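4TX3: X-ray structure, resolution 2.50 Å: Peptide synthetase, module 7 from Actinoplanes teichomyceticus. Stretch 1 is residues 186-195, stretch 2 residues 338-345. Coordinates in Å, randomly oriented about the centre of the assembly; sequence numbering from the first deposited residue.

Stretch 1 (186-195) WEQRLLDGER
Stretch 2 338-345: LDVPFEKI

Stretch 1 enters as a helix already under way, running through Trp186 to Leu191 with phi near -60° and psi between about -50° and -23°. Leu190 N bonds to Trp186 O at 2.9 Å, and Leu191 N to Glu187 O at 2.9 Å. Asp192 N reaches Gln188 O at 2.8 Å. The winding then tightens. Gly193 N bonds to Leu190 O at 3.0 Å and Arg195 N to Asp192 O at 3.3 Å, so residues 193-195 form a 3-10 segment.

Stretch 2 is less regular. Val340 (-65/127) and Pro341 (-65/141) are extended. Phe342 to Lys344 then take helical phi/psi values. Lys344 N bonds to Pro341 O at 3.1 Å, and Ile345 N to Phe342 O at 3.0 Å.

The backbones stay well apart. The CA atoms of Leu190 and Asp339 are 8.1 Å from each other, and those of Leu191 and Val340 are 7.7 Å. No backbone hydrogen bond crosses this gap; side chains fill it. Together the stretches bury 306 Å².

Leu191 and Pro341 form the apolar contact. Both point toward the opposing stretch. Leu191 has chi1 m and chi2 t, which brings its CD2 to 3.9 Å from Pro341 CD. The proline ring is C-gamma exo. Leu191 CD1 also lies 4.1 Å from Lys344 CE, so the leucine packs against the aliphatic part of the lysine.

Glu187 starts sideways, but its end comes nearer. With chi1 and chi2 both t and chi3 at -62°, its CD lies 3.6 Å from Pro341 CG. This is packing against the ring, while Glu187 OE2 is hydrogen-bonded elsewhere in the structure.

Leu190 points toward Asp339. Its chi1 is t and its chi2, 146°, lies between wells. Leu190 CD2 is 3.9 Å from Asp339 O, and Leu190 CD1 is 4.1 Å from Asp339 OD1. These are van der Waals contacts, since a methyl group offers no polar hydrogen. Asp339 sets its CB sideways, with chi1 m, and both its carboxylate oxygens bond elsewhere.

The charged pairing is Glu194 with Lys344. Lys344 has chi1 t, chi2 p, chi3 t and chi4 at 17°, between wells. Glu194 has chi1 m, chi2 t and chi3 at 33°. Lys344 NZ donates to Glu194 OE2 at 3.3 Å. The hydrogen bond is weak, but opposite charges make the pair a salt bridge. It is the only hydrogen bond across the stretches.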

# COMPACT_ATOMS: atom_id res chain seq x y z
N TRP B 186 -21.90 14.39 -3.40
CA TRP B 186 -21.38 14.91 -2.15
C TRP B 186 -20.79 16.31 -2.33
O TRP B 186 -21.10 17.23 -1.55
CB TRP B 186 -20.32 13.97 -1.60
CG TRP B 186 -19.68 14.41 -0.34
CD1 TRP B 186 -20.27 14.49 0.88
CD2 TRP B 186 -18.31 14.78 -0.15
NE1 TRP B 186 -19.36 14.90 1.82
CE2 TRP B 186 -18.15 15.08 1.22
CE3 TRP B 186 -17.21 14.88 -1.01
CZ2 TRP B 186 -16.93 15.48 1.75
CZ3 TRP B 186 -15.99 15.27 -0.47
CH2 TRP B 186 -15.86 15.57 0.89
N GLU B 187 -19.92 16.46 -3.33
CA GLU B 187 -19.32 17.77 -3.64
C GLU B 187 -20.40 18.79 -3.97
O GLU B 187 -20.33 19.94 -3.54
CB GLU B 187 -18.33 17.68 -4.81
CG GLU B 187 -17.75 19.05 -5.17
CD GLU B 187 -16.83 19.04 -6.37
OE1 GLU B 187 -15.78 18.36 -6.29
OE2 GLU B 187 -17.15 19.72 -7.40
N GLN B 188 -21.41 18.38 -4.73
CA GLN B 188 -22.50 19.29 -5.04
C GLN B 188 -23.24 19.72 -3.77
O GLN B 188 -23.54 20.90 -3.60
CB GLN B 188 -23.48 18.64 -6.02
CG GLN B 188 -24.64 19.53 -6.36
CD GLN B 188 -25.74 18.79 -7.08
OE1 GLN B 188 -25.83 18.85 -8.31
NE2 GLN B 188 -26.60 18.10 -6.32
N ARG B 189 -23.51 18.78 -2.87
CA ARG B 189 -24.19 19.08 -1.61
C ARG B 189 -23.37 20.04 -0.76
O ARG B 189 -23.90 20.90 -0.07
CB ARG B 189 -24.48 17.81 -0.82
CG ARG B 189 -25.64 17.01 -1.37
CD ARG B 189 -25.77 15.69 -0.66
NE ARG B 189 -26.90 14.92 -1.17
CZ ARG B 189 -27.28 13.74 -0.69
NH1 ARG B 189 -26.62 13.21 0.33
NH2 ARG B 189 -28.32 13.12 -1.22
N LEU B 190 -22.06 19.85 -0.81
CA LEU B 190 -21.13 20.72 -0.10
C LEU B 190 -21.19 22.13 -0.69
O LEU B 190 -21.36 23.10 0.03
CB LEU B 190 -19.74 20.12 -0.17
CG LEU B 190 -18.57 20.67 0.62
CD1 LEU B 190 -17.66 19.50 1.01
CD2 LEU B 190 -17.83 21.65 -0.25
N LEU B 191 -21.07 22.24 -2.01
CA LEU B 191 -21.15 23.54 -2.67
C LEU B 191 -22.53 24.20 -2.51
O LEU B 191 -22.65 25.40 -2.61
CB LEU B 191 -20.80 23.43 -4.16
CG LEU B 191 -19.38 23.00 -4.55
CD1 LEU B 191 -19.08 23.18 -6.05
CD2 LEU B 191 -18.34 23.71 -3.70
N ASP B 192 -23.58 23.41 -2.27
CA ASP B 192 -24.91 23.97 -2.05
C ASP B 192 -24.96 24.81 -0.77
O ASP B 192 -25.86 25.64 -0.59
CB ASP B 192 -25.97 22.87 -1.98
CG ASP B 192 -26.46 22.43 -3.35
OD1 ASP B 192 -26.44 23.26 -4.29
OD2 ASP B 192 -26.88 21.25 -3.48
N GLY B 193 -23.99 24.60 0.11
CA GLY B 193 -23.88 25.38 1.33
C GLY B 193 -23.73 26.90 1.19
O GLY B 193 -23.90 27.61 2.19
N GLU B 194 -23.41 27.40 -0.00
CA GLU B 194 -23.26 28.84 -0.24
C GLU B 194 -24.53 29.55 0.20
O GLU B 194 -24.50 30.69 0.65
CB GLU B 194 -22.98 29.17 -1.71
CG GLU B 194 -21.60 28.80 -2.20
CD GLU B 194 -21.47 28.90 -3.72
OE1 GLU B 194 -22.13 29.79 -4.30
OE2 GLU B 194 -20.71 28.08 -4.31
N ARG B 195 -25.63 28.84 0.02
CA ARG B 195 -26.95 29.22 0.50
C ARG B 195 -26.94 29.74 1.95
O ARG B 195 -27.48 30.79 2.24
CB ARG B 195 -27.87 27.99 0.36
CG ARG B 195 -29.23 28.13 0.99
CD ARG B 195 -30.09 26.90 0.70
NE ARG B 195 -31.47 27.12 1.13
CZ ARG B 195 -32.43 27.62 0.35
NH1 ARG B 195 -32.17 27.94 -0.91
NH2 ARG B 195 -33.65 27.79 0.84
N LEU B 338 -9.51 23.04 1.89
CA LEU B 338 -9.36 22.28 0.64
C LEU B 338 -10.65 21.66 0.12
O LEU B 338 -10.63 20.99 -0.91
CB LEU B 338 -8.33 21.18 0.83
CG LEU B 338 -6.91 21.66 1.09
CD1 LEU B 338 -5.95 20.48 1.04
CD2 LEU B 338 -6.53 22.75 0.08
N ASP B 339 -11.77 21.87 0.81
CA ASP B 339 -13.06 21.36 0.35
C ASP B 339 -13.56 22.11 -0.89
O ASP B 339 -14.25 21.53 -1.73
CB ASP B 339 -14.09 21.44 1.49
CG ASP B 339 -13.70 20.59 2.69
OD1 ASP B 339 -13.94 19.36 2.66
OD2 ASP B 339 -13.14 21.13 3.67
N VAL B 340 -13.23 23.39 -1.02
CA VAL B 340 -13.48 24.07 -2.29
C VAL B 340 -12.62 23.44 -3.36
O VAL B 340 -11.40 23.35 -3.19
CB VAL B 340 -13.12 25.57 -2.30
CG1 VAL B 340 -13.91 26.26 -3.38
CG2 VAL B 340 -13.37 26.21 -1.01
N PRO B 341 -13.24 23.02 -4.46
CA PRO B 341 -12.41 22.57 -5.57
C PRO B 341 -11.61 23.74 -6.10
O PRO B 341 -12.12 24.87 -6.17
CB PRO B 341 -13.42 22.06 -6.61
CG PRO B 341 -14.70 21.92 -5.88
CD PRO B 341 -14.68 22.93 -4.77
N PHE B 342 -10.36 23.48 -6.45
CA PHE B 342 -9.53 24.47 -7.11
C PHE B 342 -10.20 25.11 -8.33
O PHE B 342 -10.03 26.30 -8.59
CB PHE B 342 -8.21 23.84 -7.54
CG PHE B 342 -7.45 24.66 -8.52
CD1 PHE B 342 -6.71 25.76 -8.09
CD2 PHE B 342 -7.50 24.37 -9.88
CE1 PHE B 342 -6.02 26.54 -8.99
CE2 PHE B 342 -6.81 25.14 -10.77
CZ PHE B 342 -6.06 26.23 -10.33
N GLU B 343 -10.94 24.30 -9.08
CA GLU B 343 -11.49 24.71 -10.37
C GLU B 343 -12.61 25.74 -10.21
O GLU B 343 -13.06 26.37 -11.16
CB GLU B 343 -11.99 23.48 -11.14
CG GLU B 343 -10.89 22.49 -11.55
CD GLU B 343 -10.37 21.60 -10.41
OE1 GLU B 343 -10.97 21.59 -9.31
OE2 GLU B 343 -9.34 20.90 -10.60
N LYS B 344 -13.04 25.90 -8.97
CA LYS B 344 -14.11 26.81 -8.62
C LYS B 344 -13.53 28.20 -8.35
O LYS B 344 -14.24 29.21 -8.38
CB LYS B 344 -14.86 26.27 -7.40
CG LYS B 344 -16.20 26.86 -7.18
CD LYS B 344 -17.19 26.39 -8.22
CE LYS B 344 -18.61 26.84 -7.84
NZ LYS B 344 -18.61 27.94 -6.82
N ILE B 345 -12.23 28.23 -8.09
CA ILE B 345 -11.54 29.44 -7.66
C ILE B 345 -11.39 30.52 -8.73
O ILE B 345 -11.50 31.70 -8.40
CB ILE B 345 -10.17 29.09 -7.09
CG1 ILE B 345 -10.33 28.50 -5.69
CG2 ILE B 345 -9.26 30.31 -7.06
CD1 ILE B 345 -9.07 27.93 -5.13